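Local coordinates for putative tetR-family transcriptional regulatory protein (Streptomyces coelicolor, PDB 2DG8) that probably binds operator DNA as a dimer through helix-turn-helix domains and so controls transcription, as regulators of the TetR family do, at residues 20-24 and 25-29; 39-43 and 44-48; 90-93 and 94-98; 145-148 and 149-152; 154-157 and 158-162. All coordinates share one frame; numbering follows the deposited sequence.

Overall arrangement
The five contacts are all local, each along or at the end of a helix, and they fall into two groups. Contacts 1 and 2, their centres about 18 Å apart, lie in the helix-turn-helix part: contact 1 ends helix 10-25, and contact 2 is the turn before helix 44-49. Contacts 3, 4 and 5 belong to the C-terminal domain; the centres of contacts 2 and 4 are about 39 Å apart. There V93 CG2 of contact 3 packs on I151 CG2 of contact 4 at 4.0 Å, and S97 OG lies 2.7 Å from R158 NH2 of contact 5. Contacts 4 and 5 share helix 141-159. Contacts 1, 4 and 5 touch the second subunit.

Contact 1. Residues 20-24 and 25-29; sequences DLIAE and EGIAR
L21 and I22 offer their carbonyl oxygens to the last N-H groups of the helix: E25 N binds L21 O at 2.8 Å, almost head-on, while G26 N reaches I22 O, also at 2.8 Å, from above the carbonyl plane. With CG trans to its amide nitrogen (chi1 -177°), L21 leans toward the chain end, where CD2 lies 3.4 Å from E25 OE2 and CD1 is 3.6 Å from R29 O. On another side I22 and I27 run side by side, their CD1 methyls 3.7 Å apart, both on L57 of helix 53-77, with I22 also on L106 of helix 101-116; branched apolar chains suit this junction. E25 is held by R29, whose NE (2.6 Å to OE1) and NH1 (2.9 Å to the same OE1) approach with the carboxylate carbon at the guanidinium edge. OE2 pairs with R38, which also takes E24. R116 of the second subunit binds the carbonyls of I22 and A23, where the helix dipole would probably favour a positive charge. At G26 (phi 98°) a CB would press on the preceding carbonyl oxygen, so glycine suits this C-terminal helix end, closing helix 10-25 of the TetR-type DNA-binding domain.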
loop_
_atom_site.group_PDB
_atom_site.type_symbol
_atom_site.label_atom_id
_atom_site.label_comp_id
_atom_site.label_asym_id
_atom_site.label_seq_id
_atom_site.Cartn_x
_atom_site.Cartn_y
_atom_site.Cartn_z
ATOM N N ASP A 20 -3.781 -16.743 8.176
ATOM C CA ASP A 20 -4.996 -17.137 7.468
ATOM C C ASP A 20 -6.144 -16.239 7.944
ATOM O O ASP A 20 -6.870 -15.661 7.138
ATOM C CB ASP A 20 -5.367 -18.596 7.783
ATOM C CG ASP A 20 -4.437 -19.607 7.130
ATOM O OD1 ASP A 20 -4.513 -20.799 7.508
ATOM O OD2 ASP A 20 -3.642 -19.227 6.240
ATOM N N LEU A 21 -6.302 -16.147 9.264
ATOM C CA LEU A 21 -7.352 -15.339 9.872
ATOM C C LEU A 21 -7.308 -13.883 9.405
ATOM O O LEU A 21 -8.317 -13.342 8.961
ATOM C CB LEU A 21 -7.240 -15.411 11.404
ATOM C CG LEU A 21 -8.274 -14.703 12.293
ATOM C CD1 LEU A 21 -8.084 -13.193 12.226
ATOM C CD2 LEU A 21 -9.684 -15.092 11.850
ATOM N N ILE A 22 -6.144 -13.246 9.500
ATOM C CA ILE A 22 -6.025 -11.852 9.079
ATOM C C ILE A 22 -6.371 -11.699 7.595
ATOM O O ILE A 22 -7.134 -10.807 7.212
ATOM C CB ILE A 22 -4.592 -11.304 9.343
ATOM C CG1 ILE A 22 -4.332 -11.240 10.852
ATOM C CG2 ILE A 22 -4.425 -9.909 8.732
ATOM C CD1 ILE A 22 -2.918 -10.821 11.211
ATOM N N ALA A 23 -5.825 -12.583 6.762
ATOM C CA ALA A 23 -6.085 -12.529 5.321
ATOM C C ALA A 23 -7.577 -12.655 4.999
ATOM O O ALA A 23 -8.110 -11.906 4.190
ATOM C CB ALA A 23 -5.311 -13.628 4.613
ATOM N N GLU A 24 -8.245 -13.602 5.643
ATOM C CA GLU A 24 -9.662 -13.843 5.405
ATOM C C GLU A 24 -10.648 -12.886 6.069
ATOM O O GLU A 24 -11.549 -12.370 5.407
ATOM C CB GLU A 24 -10.019 -15.271 5.819
ATOM C CG GLU A 24 -9.354 -16.361 4.988
ATOM C CD GLU A 24 -9.615 -17.759 5.540
ATOM O OE1 GLU A 24 -10.795 -18.097 5.795
ATOM O OE2 GLU A 24 -8.641 -18.522 5.714
ATOM N N GLU A 25 -10.474 -12.628 7.360
ATOM C CA GLU A 25 -11.414 -11.779 8.097
ATOM C C GLU A 25 -10.928 -10.393 8.489
ATOM O O GLU A 25 -11.722 -9.569 8.947
ATOM C CB GLU A 25 -11.877 -12.514 9.362
ATOM C CG GLU A 25 -12.613 -13.830 9.089
ATOM C CD GLU A 25 -12.936 -14.602 10.360
ATOM O OE1 GLU A 25 -13.440 -13.985 11.319
ATOM O OE2 GLU A 25 -12.690 -15.827 10.397
ATOM N N GLY A 26 -9.631 -10.139 8.336
ATOM C CA GLY A 26 -9.098 -8.839 8.693
ATOM C C GLY A 26 -8.451 -8.813 10.065
ATOM O O GLY A 26 -8.725 -9.666 10.917
ATOM N N ILE A 27 -7.601 -7.816 10.278
ATOM C CA ILE A 27 -6.877 -7.647 11.525
ATOM C C ILE A 27 -7.758 -7.524 12.781
ATOM O O ILE A 27 -7.440 -8.104 13.816
ATOM C CB ILE A 27 -5.940 -6.419 11.436
ATOM C CG1 ILE A 27 -4.975 -6.403 12.619
ATOM C CG2 ILE A 27 -6.755 -5.132 11.392
ATOM C CD1 ILE A 27 -3.942 -7.506 12.567
ATOM N N ALA A 28 -8.863 -6.790 12.693
ATOM C CA ALA A 28 -9.733 -6.606 13.858
ATOM C C ALA A 28 -10.353 -7.906 14.388
ATOM O O ALA A 28 -10.746 -7.977 15.547
ATOM C CB ALA A 28 -10.834 -5.594 13.538
ATOM N N ARG A 29 -10.430 -8.929 13.541
ATOM C CA ARG A 29 -11.002 -10.207 13.939
ATOM C C ARG A 29 -9.998 -11.127 14.623
ATOM O O ARG A 29 -10.321 -12.272 14.949
ATOM C CB ARG A 29 -11.592 -10.914 12.717
ATOM C CG ARG A 29 -12.874 -10.286 12.207
ATOM C CD ARG A 29 -14.068 -10.719 13.051
ATOM N NE ARG A 29 -14.402 -12.124 12.822
ATOM C CZ ARG A 29 -15.438 -12.750 13.374
ATOM N NH1 ARG A 29 -15.662 -14.031 13.106
ATOM N NH2 ARG A 29 -16.250 -12.094 14.196
#

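Contact 2. Residues 39-43 and 44-48; sequences AGVPL and GSMTY
V41, P42 and L43 form the turn of the helix-turn-helix motif, and they meet S45 and M46 where the chain enters helix 44-49. S45 N donates to P42 O at 2.8 Å and M46 N to L43 O at 3.1 Å, i to i+3 bonds that both arrive from above the carbonyl plane, consistent with a tight turn. S45 OG, turned back beside its own backbone N (chi1 -57°), adds a weak bond to P42 O and bears on the proline ring, 3.2 Å from P42 CG. Before the turn, G40 is the C-prime residue of a Schellman motif ending helix 32-39, with V41 N returning to A36 O; its positive phi suits a glycine. By analogy with TetR relatives, helix 44-49 would be the recognition helix laid into the DNA groove. V41 and M46 cross at about a right angle, CG2 touching CE at 3.5 Å. M46 CB (3.4 Å) and CG lie beside L43 O by backbone and chi1 (-67°), and the bends at chi2 and chi3 bring CE to V41. The flexible methionine also packs on I14 and I35, and V41 on R10 and R13.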
loop_
_atom_site.group_PDB
_atom_site.type_symbol
_atom_site.label_atom_id
_atom_site.label_comp_id
_atom_site.label_asym_id
_atom_site.label_seq_id
_atom_site.Cartn_x
_atom_site.Cartn_y
_atom_site.Cartn_z
ATOM N N ALA A 39 -5.975 -23.274 14.076
ATOM C CA ALA A 39 -4.726 -24.013 14.211
ATOM C C ALA A 39 -5.004 -25.406 14.757
ATOM O O ALA A 39 -4.120 -26.266 14.779
ATOM C CB ALA A 39 -3.778 -23.269 15.150
ATOM N N GLY A 40 -6.238 -25.629 15.196
ATOM C CA GLY A 40 -6.578 -26.927 15.748
ATOM C C GLY A 40 -5.681 -27.244 16.928
ATOM O O GLY A 40 -5.005 -28.271 16.950
ATOM N N VAL A 41 -5.651 -26.334 17.898
ATOM C CA VAL A 41 -4.850 -26.499 19.105
ATOM C C VAL A 41 -5.677 -25.971 20.268
ATOM O O VAL A 41 -6.488 -25.063 20.098
ATOM C CB VAL A 41 -3.516 -25.693 19.038
ATOM C CG1 VAL A 41 -2.787 -25.998 17.745
ATOM C CG2 VAL A 41 -3.789 -24.189 19.157
ATOM N N PRO A 42 -5.497 -26.541 21.466
ATOM C CA PRO A 42 -6.289 -26.032 22.588
ATOM C C PRO A 42 -6.046 -24.542 22.846
ATOM O O PRO A 42 -4.941 -24.028 22.625
ATOM C CB PRO A 42 -5.860 -26.926 23.755
ATOM C CG PRO A 42 -4.490 -27.410 23.359
ATOM C CD PRO A 42 -4.634 -27.661 21.879
ATOM N N LEU A 43 -7.091 -23.854 23.300
ATOM C CA LEU A 43 -7.034 -22.425 23.589
ATOM C C LEU A 43 -5.819 -22.046 24.439
ATOM O O LEU A 43 -5.174 -21.019 24.202
ATOM C CB LEU A 43 -8.321 -21.987 24.301
ATOM C CG LEU A 43 -8.439 -20.521 24.735
ATOM C CD1 LEU A 43 -8.509 -19.606 23.510
ATOM C CD2 LEU A 43 -9.699 -20.349 25.584
ATOM N N GLY A 44 -5.505 -22.882 25.422
ATOM C CA GLY A 44 -4.376 -22.606 26.292
ATOM C C GLY A 44 -3.034 -22.506 25.579
ATOM O O GLY A 44 -2.117 -21.849 26.076
ATOM N N SER A 45 -2.910 -23.150 24.419
ATOM C CA SER A 45 -1.662 -23.121 23.662
ATOM C C SER A 45 -1.294 -21.711 23.216
ATOM O O SER A 45 -0.123 -21.418 22.990
ATOM C CB SER A 45 -1.758 -24.015 22.426
ATOM O OG SER A 45 -2.076 -25.341 22.771
ATOM N N MET A 46 -2.293 -20.843 23.083
ATOM C CA MET A 46 -2.048 -19.472 22.651
ATOM C C MET A 46 -1.133 -18.742 23.635
ATOM O O MET A 46 -0.086 -18.222 23.254
ATOM C CB MET A 46 -3.374 -18.709 22.502
ATOM C CG MET A 46 -4.283 -19.212 21.374
ATOM S SD MET A 46 -3.510 -19.148 19.722
ATOM C CE MET A 46 -3.107 -20.766 19.493
ATOM N N THR A 47 -1.529 -18.716 24.904
ATOM C CA THR A 47 -0.750 -18.040 25.937
ATOM C C THR A 47 0.448 -18.860 26.432
ATOM O O THR A 47 1.297 -18.362 27.167
ATOM C CB THR A 47 -1.647 -17.668 27.126
ATOM O OG1 THR A 47 -2.354 -18.832 27.570
ATOM C CG2 THR A 47 -2.640 -16.599 26.712
ATOM N N TYR A 48 0.515 -20.121 26.038
ATOM C CA TYR A 48 1.646 -20.942 26.433
ATOM C C TYR A 48 2.854 -20.511 25.591
ATOM O O TYR A 48 3.982 -20.395 26.090
ATOM C CB TYR A 48 1.357 -22.423 26.168
ATOM C CG TYR A 48 2.524 -23.328 26.512
ATOM C CD1 TYR A 48 2.586 -23.981 27.742
ATOM C CD2 TYR A 48 3.596 -23.477 25.632
ATOM C CE1 TYR A 48 3.686 -24.757 28.092
ATOM C CE2 TYR A 48 4.705 -24.251 25.970
ATOM C CZ TYR A 48 4.740 -24.884 27.204
ATOM O OH TYR A 48 5.837 -25.630 27.544
#

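Contact 3. Residues 90-93 and 94-98; sequences ADLV and HELSE
L92 and L96, one helical turn apart, meet with L92 CD2 3.3 Å from L96 CD1 and 3.4 Å from L96 CG, shorter than carbon pairs usually are. L96 is well staggered, CG beside its own N (chi1 -63°), whereas L92 leans toward an eclipsed position (chi1 -143°); the short pair may reflect that torsion, and both are doubtful. L96 CG also lies over L92 O, which L96 N grips at 2.9 Å. An alanine in place of L96 would remove the branched end (CG and both methyls) against which L92 CD2 rests, and would probably open a gap beside T155 and leave L92 freer to turn. H94, its ring carbon CG beside the backbone N, leans its imidazole obliquely on the preceding turn, CD2 standing 3.4 Å from A90 O and 4.0 Å from V93 CG1. The ring fills the side of the turn and NE2 is hydrogen-bonded to T170 OG1, so an aromatic with a polar nitrogen suits the place. S97 turns OG between its N and carbonyl carbon (chi1 73°), bringing the hydroxyl within 3.1 Å of H94 O, to which it donates, while OG is also bound by R158. Small alanine at A90 lets helix 167-177 approach, D91 pairs with R167 there, L92 packs on F72 and L76 of helix 53-77, and V93 and L96 face helix 141-159.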
loop_
_atom_site.group_PDB
_atom_site.type_symbol
_atom_site.label_atom_id
_atom_site.label_comp_id
_atom_site.label_asym_id
_atom_site.label_seq_id
_atom_site.Cartn_x
_atom_site.Cartn_y
_atom_site.Cartn_z
ATOM N N ALA A 90 10.954 -7.515 -13.369
ATOM C CA ALA A 90 9.673 -7.362 -14.050
ATOM C C ALA A 90 8.804 -8.546 -13.673
ATOM O O ALA A 90 7.608 -8.397 -13.402
ATOM C CB ALA A 90 9.868 -7.304 -15.580
ATOM N N ASP A 91 9.417 -9.724 -13.661
ATOM C CA ASP A 91 8.714 -10.951 -13.311
ATOM C C ASP A 91 8.207 -10.850 -11.883
ATOM O O ASP A 91 7.086 -11.255 -11.571
ATOM C CB ASP A 91 9.660 -12.157 -13.423
ATOM C CG ASP A 91 10.057 -12.452 -14.849
ATOM O OD1 ASP A 91 11.029 -13.209 -15.051
ATOM O OD2 ASP A 91 9.394 -11.935 -15.767
ATOM N N LEU A 92 9.056 -10.315 -11.017
ATOM C CA LEU A 92 8.725 -10.165 -9.607
ATOM C C LEU A 92 7.496 -9.268 -9.461
ATOM O O LEU A 92 6.559 -9.599 -8.745
ATOM C CB LEU A 92 9.899 -9.528 -8.869
ATOM C CG LEU A 92 10.285 -9.936 -7.448
ATOM C CD1 LEU A 92 11.177 -8.840 -6.879
ATOM C CD2 LEU A 92 9.069 -10.132 -6.569
ATOM N N VAL A 93 7.520 -8.123 -10.137
ATOM C CA VAL A 93 6.421 -7.173 -10.071
ATOM C C VAL A 93 5.096 -7.780 -10.503
ATOM O O VAL A 93 4.084 -7.599 -9.828
ATOM C CB VAL A 93 6.696 -5.931 -10.944
ATOM C CG1 VAL A 93 5.399 -5.158 -11.174
ATOM C CG2 VAL A 93 7.723 -5.036 -10.258
ATOM N N HIS A 94 5.091 -8.489 -11.631
ATOM C CA HIS A 94 3.844 -9.080 -12.096
ATOM C C HIS A 94 3.359 -10.221 -11.203
ATOM O O HIS A 94 2.164 -10.346 -10.926
ATOM C CB HIS A 94 3.981 -9.514 -13.559
ATOM C CG HIS A 94 3.965 -8.359 -14.516
ATOM N ND1 HIS A 94 3.097 -8.291 -15.584
ATOM C CD2 HIS A 94 4.653 -7.193 -14.520
ATOM C CE1 HIS A 94 3.244 -7.132 -16.198
ATOM N NE2 HIS A 94 4.182 -6.445 -15.573
ATOM N N GLU A 95 4.280 -11.036 -10.718
ATOM C CA GLU A 95 3.879 -12.126 -9.841
ATOM C C GLU A 95 3.271 -11.580 -8.536
ATOM O O GLU A 95 2.222 -12.031 -8.098
ATOM C CB GLU A 95 5.076 -13.023 -9.522
ATOM C CG GLU A 95 4.718 -14.196 -8.624
ATOM C CD GLU A 95 5.889 -15.128 -8.364
ATOM O OE1 GLU A 95 6.652 -15.410 -9.318
ATOM O OE2 GLU A 95 6.032 -15.590 -7.212
ATOM N N LEU A 96 3.926 -10.596 -7.930
ATOM C CA LEU A 96 3.437 -10.027 -6.677
ATOM C C LEU A 96 2.116 -9.283 -6.830
ATOM O O LEU A 96 1.343 -9.202 -5.883
ATOM C CB LEU A 96 4.455 -9.053 -6.085
ATOM C CG LEU A 96 5.848 -9.506 -5.639
ATOM C CD1 LEU A 96 6.684 -8.255 -5.355
ATOM C CD2 LEU A 96 5.760 -10.396 -4.403
ATOM N N SER A 97 1.867 -8.723 -8.007
ATOM C CA SER A 97 0.639 -7.981 -8.222
ATOM C C SER A 97 -0.579 -8.831 -8.546
ATOM O O SER A 97 -1.702 -8.371 -8.358
ATOM C CB SER A 97 0.820 -6.947 -9.341
ATOM O OG SER A 97 0.882 -7.569 -10.619
ATOM N N GLU A 98 -0.387 -10.061 -9.014
ATOM C CA GLU A 98 -1.556 -10.861 -9.382
ATOM C C GLU A 98 -1.625 -12.339 -9.030
ATOM O O GLU A 98 -2.687 -12.946 -9.167
ATOM C CB GLU A 98 -1.804 -10.727 -10.888
ATOM C CG GLU A 98 -0.594 -11.016 -11.753
ATOM C CD GLU A 98 -0.900 -10.901 -13.241
ATOM O OE1 GLU A 98 -1.499 -9.884 -13.659
ATOM O OE2 GLU A 98 -0.536 -11.829 -13.996
#

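Contact 4. Residues 145-148 and 149-152; sequences RQLD and ALIE
D148, L147 and A149 lie most deeply against the turns around them in helix 141-159, whose place at the subunit interface is consistent with the dimer-forming helix bundle of TetR-family proteins. L147 holds CG trans to its own nitrogen (chi1 -178°) and crosses I151 at a slant, CG to CD1 at 4.1 Å, while its CD1 also approaches L150 CD2 at 4.3 Å. These apolar chains face inward, L147 over F139 and I177, I151 over V89 and V93. An alanine at I151 would lose the carbons touching L147, which is likely to leave a gap toward V89 and V93 and allow the leucine to shift. A149 is suited to the subunit face because its methyl is small: it packs on L154 of the second subunit while its CB lies 3.6 Å from Q146 O, and its N-H bonds to R145 O at 3.3 Å. D148 also carries CG trans to its N (chi1 -162°), and its side chain packs on M128, S131 and R132 of helix 121-135, while D148 O accepts E152 N at 3.0 Å. One turn on, E152 bends at chi2 so that OE2 reaches Y111 and OE1 reaches H157 of the second subunit. D148 OD2 and E152 OE1 stand 5.5 Å apart; their like charges would repel mildly, an effect the neighbouring histidine, if protonated, could offset. The backbone bonds continue regularly, the straightest at L147: its oxygen takes I151 N at 2.8 Å, and I151 CG1 rides over that same oxygen at 3.3 Å.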
loop_
_atom_site.group_PDB
_atom_site.type_symbol
_atom_site.label_atom_id
_atom_site.label_comp_id
_atom_site.label_asym_id
_atom_site.label_seq_id
_atom_site.Cartn_x
_atom_site.Cartn_y
_atom_site.Cartn_z
ATOM N N ARG A 145 17.699 1.176 -3.719
ATOM C CA ARG A 145 16.688 1.806 -2.881
ATOM C C ARG A 145 15.601 2.428 -3.756
ATOM O O ARG A 145 14.407 2.280 -3.476
ATOM C CB ARG A 145 17.315 2.882 -1.991
ATOM C CG ARG A 145 16.325 3.509 -1.015
ATOM C CD ARG A 145 17.009 4.451 -0.032
ATOM N NE ARG A 145 17.755 3.748 1.010
ATOM C CZ ARG A 145 17.271 3.455 2.219
ATOM N NH1 ARG A 145 16.032 3.800 2.551
ATOM N NH2 ARG A 145 18.036 2.831 3.106
ATOM N N GLN A 146 16.015 3.134 -4.807
ATOM C CA GLN A 146 15.055 3.748 -5.722
ATOM C C GLN A 146 14.219 2.645 -6.390
ATOM O O GLN A 146 13.002 2.777 -6.555
ATOM C CB GLN A 146 15.784 4.566 -6.796
ATOM C CG GLN A 146 16.716 5.637 -6.236
ATOM C CD GLN A 146 17.540 6.334 -7.312
ATOM O OE1 GLN A 146 18.668 6.763 -7.057
ATOM N NE2 GLN A 146 16.980 6.463 -8.512
ATOM N N LEU A 147 14.883 1.553 -6.755
ATOM C CA LEU A 147 14.218 0.432 -7.408
ATOM C C LEU A 147 13.189 -0.249 -6.507
ATOM O O LEU A 147 12.108 -0.627 -6.970
ATOM C CB LEU A 147 15.260 -0.589 -7.884
ATOM C CG LEU A 147 14.738 -1.809 -8.638
ATOM C CD1 LEU A 147 13.759 -1.376 -9.745
ATOM C CD2 LEU A 147 15.927 -2.578 -9.217
ATOM N N ASP A 148 13.512 -0.397 -5.225
ATOM C CA ASP A 148 12.583 -1.030 -4.285
ATOM C C ASP A 148 11.297 -0.216 -4.196
ATOM O O ASP A 148 10.208 -0.777 -4.092
ATOM C CB ASP A 148 13.198 -1.148 -2.884
ATOM C CG ASP A 148 12.471 -2.175 -2.011
ATOM O OD1 ASP A 148 12.435 -2.005 -0.769
ATOM O OD2 ASP A 148 11.940 -3.163 -2.568
ATOM N N ALA A 149 11.416 1.111 -4.226
ATOM C CA ALA A 149 10.233 1.961 -4.167
ATOM C C ALA A 149 9.424 1.838 -5.460
ATOM O O ALA A 149 8.193 1.933 -5.439
ATOM C CB ALA A 149 10.632 3.417 -3.940
ATOM N N LEU A 150 10.114 1.643 -6.585
ATOM C CA LEU A 150 9.426 1.503 -7.869
ATOM C C LEU A 150 8.663 0.185 -7.873
ATOM O O LEU A 150 7.487 0.136 -8.246
ATOM C CB LEU A 150 10.422 1.526 -9.041
ATOM C CG LEU A 150 9.827 1.346 -10.444
ATOM C CD1 LEU A 150 8.854 2.490 -10.735
ATOM C CD2 LEU A 150 10.941 1.317 -11.496
ATOM N N ILE A 151 9.341 -0.884 -7.464
ATOM C CA ILE A 151 8.726 -2.208 -7.413
ATOM C C ILE A 151 7.457 -2.138 -6.565
ATOM O O ILE A 151 6.409 -2.692 -6.931
ATOM C CB ILE A 151 9.711 -3.255 -6.807
ATOM C CG1 ILE A 151 10.837 -3.534 -7.802
ATOM C CG2 ILE A 151 8.976 -4.543 -6.442
ATOM C CD1 ILE A 151 11.908 -4.460 -7.277
ATOM N N GLU A 152 7.561 -1.441 -5.440
ATOM C CA GLU A 152 6.434 -1.282 -4.529
ATOM C C GLU A 152 5.263 -0.621 -5.255
ATOM O O GLU A 152 4.139 -1.115 -5.221
ATOM C CB GLU A 152 6.849 -0.415 -3.339
ATOM C CG GLU A 152 5.822 -0.334 -2.239
ATOM C CD GLU A 152 5.824 -1.575 -1.366
ATOM O OE1 GLU A 152 6.892 -1.903 -0.800
ATOM O OE2 GLU A 152 4.762 -2.221 -1.250
#

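Contact 5. Residues 154-157 and 158-162; sequences LTLH and RALAR
L156 and L160 cross obliquely on one side of the helix, the CD1 of L160 resting against the two methyls of L156, 3.7 Å from CD2 and 4.1 Å from CD1. With CG trans to its nitrogen (chi1 -169°), L156 carries its methyls toward the C-terminal end of the helix, where they meet L160 CD1. L156 CD1 also lies in plane at the edge of the H157 ring, whose NE2 binds E152 of the second subunit. Across the helix R158 runs its CG over L154 O at 3.3 Å, then bends at chi3 (82°) to bring the guanidinium to S97, E98 and the carbonyl of H165, a spread of partners that suits the long arginine with its several N-H groups. A159 offers just a methyl, CB 3.3 Å from T155 O, where L104 of helix 101-116 packs on it. L160 N still closes a bond to L156 O at 3.1 Å, but L160 has already left helical angles, and A161 N turns back to R158 O. This is the C-terminal end of helix 141-159, with L154, H157 and L160 packed against the second subunit, as expected of the dimer-forming helices of a TetR-family regulator.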
loop_
_atom_site.group_PDB
_atom_site.type_symbol
_atom_site.label_atom_id
_atom_site.label_comp_id
_atom_site.label_asym_id
_atom_site.label_seq_id
_atom_site.Cartn_x
_atom_site.Cartn_y
_atom_site.Cartn_z
ATOM N N LEU A 154 4.765 -0.099 -8.654
ATOM C CA LEU A 154 4.291 -0.801 -9.848
ATOM C C LEU A 154 3.392 -1.964 -9.449
ATOM O O LEU A 154 2.362 -2.207 -10.065
ATOM C CB LEU A 154 5.475 -1.329 -10.682
ATOM C CG LEU A 154 6.311 -0.317 -11.485
ATOM C CD1 LEU A 154 7.549 -0.996 -12.083
ATOM C CD2 LEU A 154 5.465 0.285 -12.592
ATOM N N THR A 155 3.795 -2.679 -8.408
ATOM C CA THR A 155 3.040 -3.821 -7.909
ATOM C C THR A 155 1.653 -3.379 -7.454
ATOM O O THR A 155 0.635 -3.972 -7.824
ATOM C CB THR A 155 3.778 -4.466 -6.717
ATOM O OG1 THR A 155 5.060 -4.948 -7.155
ATOM C CG2 THR A 155 2.970 -5.608 -6.138
ATOM N N LEU A 156 1.635 -2.324 -6.649
ATOM C CA LEU A 156 0.410 -1.777 -6.108
ATOM C C LEU A 156 -0.520 -1.292 -7.205
ATOM O O LEU A 156 -1.715 -1.568 -7.171
ATOM C CB LEU A 156 0.740 -0.625 -5.157
ATOM C CG LEU A 156 -0.356 -0.048 -4.255
ATOM C CD1 LEU A 156 -1.305 0.829 -5.063
ATOM C CD2 LEU A 156 -1.104 -1.188 -3.579
ATOM N N HIS A 157 0.016 -0.565 -8.179
ATOM C CA HIS A 157 -0.835 -0.064 -9.245
ATOM C C HIS A 157 -1.361 -1.144 -10.168
ATOM O O HIS A 157 -2.439 -0.989 -10.732
ATOM C CB HIS A 157 -0.126 1.027 -10.046
ATOM C CG HIS A 157 -0.111 2.351 -9.352
ATOM N ND1 HIS A 157 0.220 3.527 -9.990
ATOM C CD2 HIS A 157 -0.415 2.687 -8.075
ATOM C CE1 HIS A 157 0.116 4.530 -9.137
ATOM N NE2 HIS A 157 -0.267 4.048 -7.968
ATOM N N ARG A 158 -0.624 -2.239 -10.324
ATOM C CA ARG A 158 -1.121 -3.323 -11.175
ATOM C C ARG A 158 -2.180 -4.123 -10.416
ATOM O O ARG A 158 -3.242 -4.442 -10.951
ATOM C CB ARG A 158 -0.007 -4.285 -11.582
ATOM C CG ARG A 158 0.953 -3.760 -12.608
ATOM C CD ARG A 158 1.679 -4.918 -13.297
ATOM N NE ARG A 158 0.888 -5.526 -14.369
ATOM C CZ ARG A 158 0.306 -6.725 -14.322
ATOM N NH1 ARG A 158 -0.381 -7.166 -15.372
ATOM N NH2 ARG A 158 0.396 -7.488 -13.240
ATOM N N ALA A 159 -1.877 -4.434 -9.161
ATOM C CA ALA A 159 -2.774 -5.216 -8.318
ATOM C C ALA A 159 -4.152 -4.591 -8.125
ATOM O O ALA A 159 -5.166 -5.279 -8.218
ATOM C CB ALA A 159 -2.127 -5.458 -6.968
ATOM N N LEU A 160 -4.199 -3.290 -7.867
ATOM C CA LEU A 160 -5.481 -2.628 -7.643
ATOM C C LEU A 160 -6.010 -1.932 -8.879
ATOM O O LEU A 160 -6.801 -1.000 -8.776
ATOM C CB LEU A 160 -5.357 -1.623 -6.497
ATOM C CG LEU A 160 -4.891 -2.228 -5.169
ATOM C CD1 LEU A 160 -4.733 -1.134 -4.134
ATOM C CD2 LEU A 160 -5.894 -3.281 -4.705
ATOM N N ALA A 161 -5.574 -2.382 -10.050
ATOM C CA ALA A 161 -6.029 -1.786 -11.296
ATOM C C ALA A 161 -7.261 -2.499 -11.833
ATOM O O ALA A 161 -7.491 -3.674 -11.547
ATOM C CB ALA A 161 -4.913 -1.837 -12.353
ATOM N N ARG A 162 -8.059 -1.772 -12.603
ATOM C CA ARG A 162 -9.229 -2.357 -13.232
ATOM C C ARG A 162 -8.640 -2.923 -14.511
ATOM O O ARG A 162 -9.081 -3.955 -15.012
ATOM C CB ARG A 162 -10.275 -1.284 -13.547
ATOM C CG ARG A 162 -11.474 -1.790 -14.341
ATOM C CD ARG A 162 -12.173 -2.944 -13.633
ATOM N NE ARG A 162 -12.878 -2.532 -12.419
ATOM C CZ ARG A 162 -14.012 -1.836 -12.407
ATOM N NH1 ARG A 162 -14.578 -1.510 -11.252
ATOM N NH2 ARG A 162 -14.583 -1.471 -13.548
#